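PDB 3KL2: putative isochorismatase from Streptomyces avermitilis, which probably acts as a hydrolase of the isochorismatase-like cysteine hydrolase family, although its actual substrate and reaction have not been established. Local coordinates for residues 78-83 against 129-134; 182-187 against 209-214; 73-78 against 123-128. All coordinates share one frame; numbering follows the deposited sequence.

How the contacts relate
Contacts 1 and 3 are buried and continue into each other: both use Ala78, and Pro79 packs against Ile128 O where the strand pair 75-78 and 126-127 opens into the loops of contact 1. Contact 2 is only partly buried; its centre lies about 24 Å from that of contact 1, across the centre of the chain. Contacts 2 and 3 lie at the two edges of the same parallel sheet, where strands 207-209 and 126-127 are outermost within the chain. Chemistry follows place. Contact 3 is mainly a backbone ladder with an apolar face, contact 2 is a carboxylate and hydroxyl clasp on a helix start, and contact 1 joins two loops through water and charged side chains.

Contact 1: residues 78-83 against 129-134; sequences APITFA and EGKRGL
A water links Pro79 to Lys131, donating to Pro79 O at 2.7 Å and accepting from Lys131 N. Beside this bridge Lys131 CG is anti to the backbone N (chi1 -165°), and it lies 4.0 Å from Ile80 CB; farther out, Lys131 NZ bonds to Leu134 O at 2.9 Å and forms a salt bridge with Glu32. Arg132 turns back at chi2 (-68°), and its CD comes 3.6 Å from Phe82 CD1. The phenyl ring meets the next carbonyl with its edge, Phe82 CE1 lying 3.3 Å from Arg132 O. Thr81 O sits over one face of the guanidinium, 2.9 Å from Arg132 NH1, at an angle too poor for a hydrogen bond. Arg132 NH1 is instead bonded within its own segment, to Lys131 O, which lies in the guanidinium plane (3.3 Å, 163°). The guanidinium also forms salt bridges with Glu88 and with Glu129 of a second subunit. An alanine in place of Arg132 would probably leave both glutamates without this mate and open a gap beside Phe82. Lys131 also packs on Cys164, and Glu32, Lys131 and Cys164 together are consistent with the acid-lysine-cysteine site of cysteine hydrolases, here lined by loops following parallel strands.

Contact 2: residues 182-187 against 209-214; sequences LTDCVA and MTSADV
Backbone pairing comes first: Leu182 and Met209 form a parallel bridge, with Thr183 N donating to Met209 O at 2.8 Å and Leu182 CA adding a CA-H...O contact to the same oxygen. Hydroxyl bonds follow. Thr183 OG1, lying between the backbone N and the carbonyl carbon (chi1 58°), also donates to Met209 O at 3.0 Å, from 64° above the carbonyl plane, so two donors of one residue grip that oxygen. The carboxylate of Asp184 supplies the third kind, meeting Ser211 with both oxygens: OD1 accepts from Ser211 N at 2.8 Å through its syn lone pair, and OD2 accepts from Ser211 OG at 2.7 Å. Thr210 is the N-cap of helix 211-218, its OG1 accepting from Asp213 N at 3.2 Å. The apolar side-chain contact is that of Leu182 with Val214, which cross at about a right angle; Leu182 CD2 to Val214 CG2 is 3.3 Å, tighter than usual for carbons. A type I turn from Leu182 to Cys185 carries Asp184, and Asn60 bonds to its carbonyl. Taken together, the bonds imply that a carboxylate fixes the first turn of the helix, where the N-terminal end of the helix dipole would probably favour its negative charge.

Contact 3: residues 73-78 against 123-128; sequences VPIMHA and NGDIVI
Met76 and Ile126 lie side by side and point the same way in the close-packed part, with Met76 CE 3.9 Å from Ile126 CD1. The methionine chain is extended beyond CG (chi3 -176°), which carries CE out to that methyl. Ala78 CB and Ile128 CB, 4.3 Å apart, prolong the apolar row. Three backbone bonds bind the parallel strands: Ile126 N to Ile75 O at 3.1 Å, His77 N to Ile126 O at 2.9 Å and Ile128 N to His77 O at 2.8 Å. Toward Asn123 and Gly124, which are exposed, the contact is looser and polar. Here His77 NE2 donates to Asp125 OD2 at 3.3 Å; the acceptor is close to the ring plane, but the donor meets the carboxylate on its anti side, 35° out of plane, and ring and carboxylate are turned 50° apart. The same oxygen also takes a salt bridge from Arg69 and a bond from Val122 N, so the histidine shares this oxygen with them. Strand 126-127 is outermost in the chain's sheet, and strand 26-31 flanks 75-78 on its other side. Helix 142-149 covers the face of Met76, Ile126 and Ile128, while His77 packs on Ile115 and Pro121.

Contact 1: residues 78-83 against 129-134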
# COMPACT_ATOMS: atom_id res chain seq x y z
N ALA A 78 14.46 10.66 6.93
CA ALA A 78 13.81 9.39 7.15
C ALA A 78 14.69 8.55 8.03
O ALA A 78 15.40 7.69 7.55
CB ALA A 78 13.50 8.69 5.83
N PRO A 79 14.66 8.82 9.34
CA PRO A 79 15.42 8.04 10.30
C PRO A 79 14.67 6.80 10.67
O PRO A 79 13.46 6.77 10.57
CB PRO A 79 15.53 8.99 11.50
CG PRO A 79 14.25 9.72 11.51
CD PRO A 79 13.88 9.87 10.00
N ILE A 80 15.38 5.76 11.06
CA ILE A 80 14.72 4.55 11.56
C ILE A 80 14.97 4.51 13.08
O ILE A 80 16.09 4.80 13.51
CB ILE A 80 15.26 3.32 10.81
CG1 ILE A 80 14.53 2.05 11.21
CG2 ILE A 80 16.72 3.10 11.09
CD1 ILE A 80 15.21 0.77 10.68
N THR A 81 13.97 4.14 13.88
CA THR A 81 14.14 4.05 15.34
C THR A 81 13.29 2.92 15.88
O THR A 81 12.30 2.59 15.22
CB THR A 81 13.60 5.31 16.04
OG1 THR A 81 12.19 5.36 15.81
CG2 THR A 81 14.22 6.57 15.53
N PHE A 82 13.60 2.38 17.06
CA PHE A 82 12.79 1.31 17.66
C PHE A 82 12.58 1.59 19.14
O PHE A 82 13.51 1.95 19.81
CB PHE A 82 13.39 -0.12 17.45
CG PHE A 82 13.64 -0.45 15.99
CD1 PHE A 82 12.75 -1.22 15.27
CD2 PHE A 82 14.73 0.10 15.32
CE1 PHE A 82 12.94 -1.48 13.91
CE2 PHE A 82 14.94 -0.18 13.96
CZ PHE A 82 14.03 -0.96 13.26
N ALA A 83 11.36 1.44 19.63
CA ALA A 83 11.11 1.49 21.05
C ALA A 83 12.02 0.46 21.70
O ALA A 83 12.20 -0.63 21.18
CB ALA A 83 9.64 1.20 21.37
N GLU A 129 8.00 9.98 9.74
CA GLU A 129 7.81 9.15 10.92
C GLU A 129 7.29 7.77 10.61
O GLU A 129 6.57 7.56 9.63
CB GLU A 129 6.75 9.77 11.83
CG GLU A 129 7.03 11.22 12.31
CD GLU A 129 5.76 11.89 12.91
OE1 GLU A 129 5.85 13.08 13.25
OE2 GLU A 129 4.68 11.24 13.06
N GLY A 130 7.59 6.84 11.49
CA GLY A 130 7.10 5.51 11.37
C GLY A 130 8.17 4.47 11.03
O GLY A 130 7.94 3.29 11.33
N LYS A 131 9.29 4.88 10.41
CA LYS A 131 10.19 3.90 9.78
C LYS A 131 10.63 2.80 10.74
O LYS A 131 11.24 3.08 11.75
CB LYS A 131 11.46 4.50 9.17
CG LYS A 131 12.21 3.51 8.19
CD LYS A 131 13.18 4.29 7.29
CE LYS A 131 13.76 3.50 6.06
NZ LYS A 131 14.28 2.13 6.39
N ARG A 132 10.32 1.57 10.38
CA ARG A 132 10.72 0.40 11.12
C ARG A 132 11.34 -0.71 10.27
O ARG A 132 11.91 -1.63 10.80
CB ARG A 132 9.52 -0.18 11.82
CG ARG A 132 9.02 0.65 12.96
CD ARG A 132 9.98 0.66 14.08
NE ARG A 132 9.40 1.24 15.27
CZ ARG A 132 9.21 2.54 15.47
NH1 ARG A 132 9.56 3.45 14.55
NH2 ARG A 132 8.68 2.93 16.63
N GLY A 133 11.19 -0.61 8.95
CA GLY A 133 11.74 -1.59 8.04
C GLY A 133 12.70 -0.86 7.17
O GLY A 133 13.24 0.16 7.56
N LEU A 134 12.91 -1.39 5.98
CA LEU A 134 13.94 -0.90 5.09
C LEU A 134 13.39 0.02 4.04
O LEU A 134 13.98 1.08 3.71
CB LEU A 134 14.63 -2.09 4.42
CG LEU A 134 15.29 -3.16 5.34
CD1 LEU A 134 16.11 -2.52 6.50
CD2 LEU A 134 14.28 -4.14 5.84
O HOH W 1 10.88 7.43 10.04

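Contact 2: residues 182-187 against 209-214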
# COMPACT_ATOMS: atom_id res chain seq x y z
N LEU A 182 21.28 9.61 -5.87
CA LEU A 182 22.50 10.33 -5.76
C LEU A 182 23.62 9.31 -5.58
O LEU A 182 23.87 8.82 -4.45
CB LEU A 182 22.46 11.28 -4.56
CG LEU A 182 21.57 12.54 -4.66
CD1 LEU A 182 21.31 13.12 -3.30
CD2 LEU A 182 22.22 13.59 -5.55
N THR A 183 24.28 9.00 -6.70
CA THR A 183 25.28 7.92 -6.75
C THR A 183 26.45 8.15 -5.79
O THR A 183 26.97 7.18 -5.25
CB THR A 183 25.84 7.72 -8.18
OG1 THR A 183 26.42 8.95 -8.66
CG2 THR A 183 24.69 7.27 -9.13
N ASP A 184 26.83 9.41 -5.56
CA ASP A 184 27.88 9.73 -4.59
C ASP A 184 27.36 10.29 -3.25
O ASP A 184 28.11 10.97 -2.56
CB ASP A 184 28.98 10.67 -5.19
CG ASP A 184 28.42 12.00 -5.68
OD1 ASP A 184 27.19 12.16 -5.61
OD2 ASP A 184 29.18 12.89 -6.16
N CYS A 185 26.10 10.00 -2.89
CA CYS A 185 25.58 10.34 -1.53
C CYS A 185 24.94 9.14 -0.88
O CYS A 185 24.00 9.25 -0.11
CB CYS A 185 24.57 11.47 -1.59
SG CYS A 185 25.19 13.00 -2.19
N VAL A 186 25.43 7.96 -1.20
CA VAL A 186 24.94 6.76 -0.58
C VAL A 186 26.12 5.89 -0.17
O VAL A 186 27.22 6.07 -0.69
CB VAL A 186 24.00 5.97 -1.52
CG1 VAL A 186 22.75 6.82 -1.84
CG2 VAL A 186 24.72 5.53 -2.74
N ALA A 187 25.90 4.96 0.76
CA ALA A 187 26.94 4.05 1.22
C ALA A 187 26.36 2.71 1.65
O ALA A 187 25.17 2.60 1.96
CB ALA A 187 27.78 4.69 2.38
N MET A 209 22.31 10.13 -10.67
CA MET A 209 23.11 11.32 -10.89
C MET A 209 24.13 11.53 -9.77
O MET A 209 24.10 10.90 -8.70
CB MET A 209 22.22 12.58 -11.00
CG MET A 209 20.91 12.33 -11.68
SD MET A 209 20.17 13.76 -12.48
CE MET A 209 21.27 13.73 -13.94
N THR A 210 25.04 12.44 -10.04
CA THR A 210 26.01 12.81 -9.05
C THR A 210 25.43 13.98 -8.30
O THR A 210 24.44 14.59 -8.72
CB THR A 210 27.37 13.13 -9.70
OG1 THR A 210 27.24 14.27 -10.57
CG2 THR A 210 27.84 11.91 -10.50
N SER A 211 26.00 14.24 -7.13
CA SER A 211 25.73 15.43 -6.37
C SER A 211 25.86 16.68 -7.26
O SER A 211 24.95 17.50 -7.34
CB SER A 211 26.72 15.51 -5.21
OG SER A 211 28.06 15.28 -5.65
N ALA A 212 26.99 16.80 -7.94
CA ALA A 212 27.26 17.97 -8.79
C ALA A 212 26.18 18.19 -9.87
O ALA A 212 25.78 19.32 -10.11
CB ALA A 212 28.67 17.87 -9.44
N ASP A 213 25.74 17.11 -10.53
CA ASP A 213 24.69 17.20 -11.54
C ASP A 213 23.37 17.74 -10.95
O ASP A 213 22.68 18.58 -11.57
CB ASP A 213 24.39 15.80 -12.13
CG ASP A 213 25.48 15.29 -13.08
OD1 ASP A 213 26.28 16.10 -13.61
OD2 ASP A 213 25.50 14.04 -13.31
N VAL A 214 23.03 17.22 -9.77
CA VAL A 214 21.81 17.61 -9.07
C VAL A 214 21.86 19.06 -8.67
O VAL A 214 20.93 19.82 -8.93
CB VAL A 214 21.59 16.79 -7.80
CG1 VAL A 214 20.46 17.39 -6.99
CG2 VAL A 214 21.31 15.36 -8.15

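Contact 3: residues 73-78 against 123-128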
# COMPACT_ATOMS: atom_id res chain seq x y z
N VAL A 73 13.62 23.66 -2.00
CA VAL A 73 13.20 22.28 -2.15
C VAL A 73 13.05 21.56 -0.78
O VAL A 73 13.98 21.51 0.04
CB VAL A 73 14.15 21.52 -3.12
CG1 VAL A 73 13.79 20.03 -3.17
CG2 VAL A 73 14.05 22.14 -4.51
N PRO A 74 11.86 21.02 -0.53
CA PRO A 74 11.66 20.33 0.73
C PRO A 74 12.73 19.27 0.96
O PRO A 74 13.03 18.48 0.06
CB PRO A 74 10.30 19.70 0.57
CG PRO A 74 9.60 20.56 -0.43
CD PRO A 74 10.64 21.05 -1.35
N ILE A 75 13.35 19.33 2.13
CA ILE A 75 14.27 18.32 2.59
C ILE A 75 13.46 17.45 3.53
O ILE A 75 12.87 17.96 4.45
CB ILE A 75 15.42 18.98 3.37
CG1 ILE A 75 16.06 20.14 2.55
CG2 ILE A 75 16.44 17.98 3.76
CD1 ILE A 75 16.53 19.81 1.12
N MET A 76 13.43 16.14 3.31
CA MET A 76 12.69 15.19 4.15
C MET A 76 13.62 14.13 4.76
O MET A 76 14.26 13.42 4.01
CB MET A 76 11.68 14.47 3.28
CG MET A 76 10.63 15.39 2.69
SD MET A 76 9.31 14.49 1.92
CE MET A 76 8.45 15.90 1.29
N HIS A 77 13.69 14.02 6.09
CA HIS A 77 14.59 13.06 6.75
C HIS A 77 13.84 11.81 7.13
O HIS A 77 12.74 11.88 7.67
CB HIS A 77 15.16 13.66 8.06
CG HIS A 77 16.00 14.89 7.89
ND1 HIS A 77 17.34 14.85 7.57
CD2 HIS A 77 15.69 16.20 8.07
CE1 HIS A 77 17.82 16.08 7.54
NE2 HIS A 77 16.84 16.92 7.84
N ALA A 78 14.46 10.66 6.93
CA ALA A 78 13.81 9.39 7.15
C ALA A 78 14.69 8.55 8.03
O ALA A 78 15.40 7.69 7.55
CB ALA A 78 13.50 8.69 5.83
N ASN A 123 14.57 24.54 10.59
CA ASN A 123 13.30 25.20 10.23
C ASN A 123 12.65 24.80 8.90
O ASN A 123 13.13 25.16 7.80
CB ASN A 123 13.49 26.75 10.27
N GLY A 124 11.57 24.04 9.00
CA GLY A 124 10.79 23.71 7.81
C GLY A 124 11.06 22.35 7.17
O GLY A 124 10.30 21.90 6.28
N ASP A 125 12.17 21.73 7.58
CA ASP A 125 12.48 20.38 7.17
C ASP A 125 11.43 19.42 7.75
O ASP A 125 11.02 19.56 8.91
CB ASP A 125 13.81 19.94 7.73
CG ASP A 125 15.00 20.55 7.02
OD1 ASP A 125 14.86 21.45 6.14
OD2 ASP A 125 16.11 20.10 7.38
N ILE A 126 11.04 18.44 6.93
CA ILE A 126 10.07 17.44 7.33
C ILE A 126 10.84 16.24 7.86
O ILE A 126 11.84 15.84 7.28
CB ILE A 126 9.16 17.07 6.12
CG1 ILE A 126 8.26 18.26 5.77
CG2 ILE A 126 8.36 15.80 6.36
CD1 ILE A 126 7.71 18.24 4.32
N VAL A 127 10.41 15.70 8.98
CA VAL A 127 11.01 14.49 9.53
C VAL A 127 9.94 13.41 9.43
O VAL A 127 8.95 13.43 10.15
CB VAL A 127 11.56 14.70 10.99
CG1 VAL A 127 12.06 13.39 11.62
CG2 VAL A 127 12.71 15.74 11.01
N ILE A 128 10.14 12.49 8.47
CA ILE A 128 9.24 11.36 8.19
C ILE A 128 9.18 10.43 9.38
O ILE A 128 10.21 10.12 9.96
CB ILE A 128 9.80 10.58 6.94
CG1 ILE A 128 9.74 11.48 5.70
CG2 ILE A 128 9.09 9.27 6.72
CD1 ILE A 128 8.41 12.35 5.49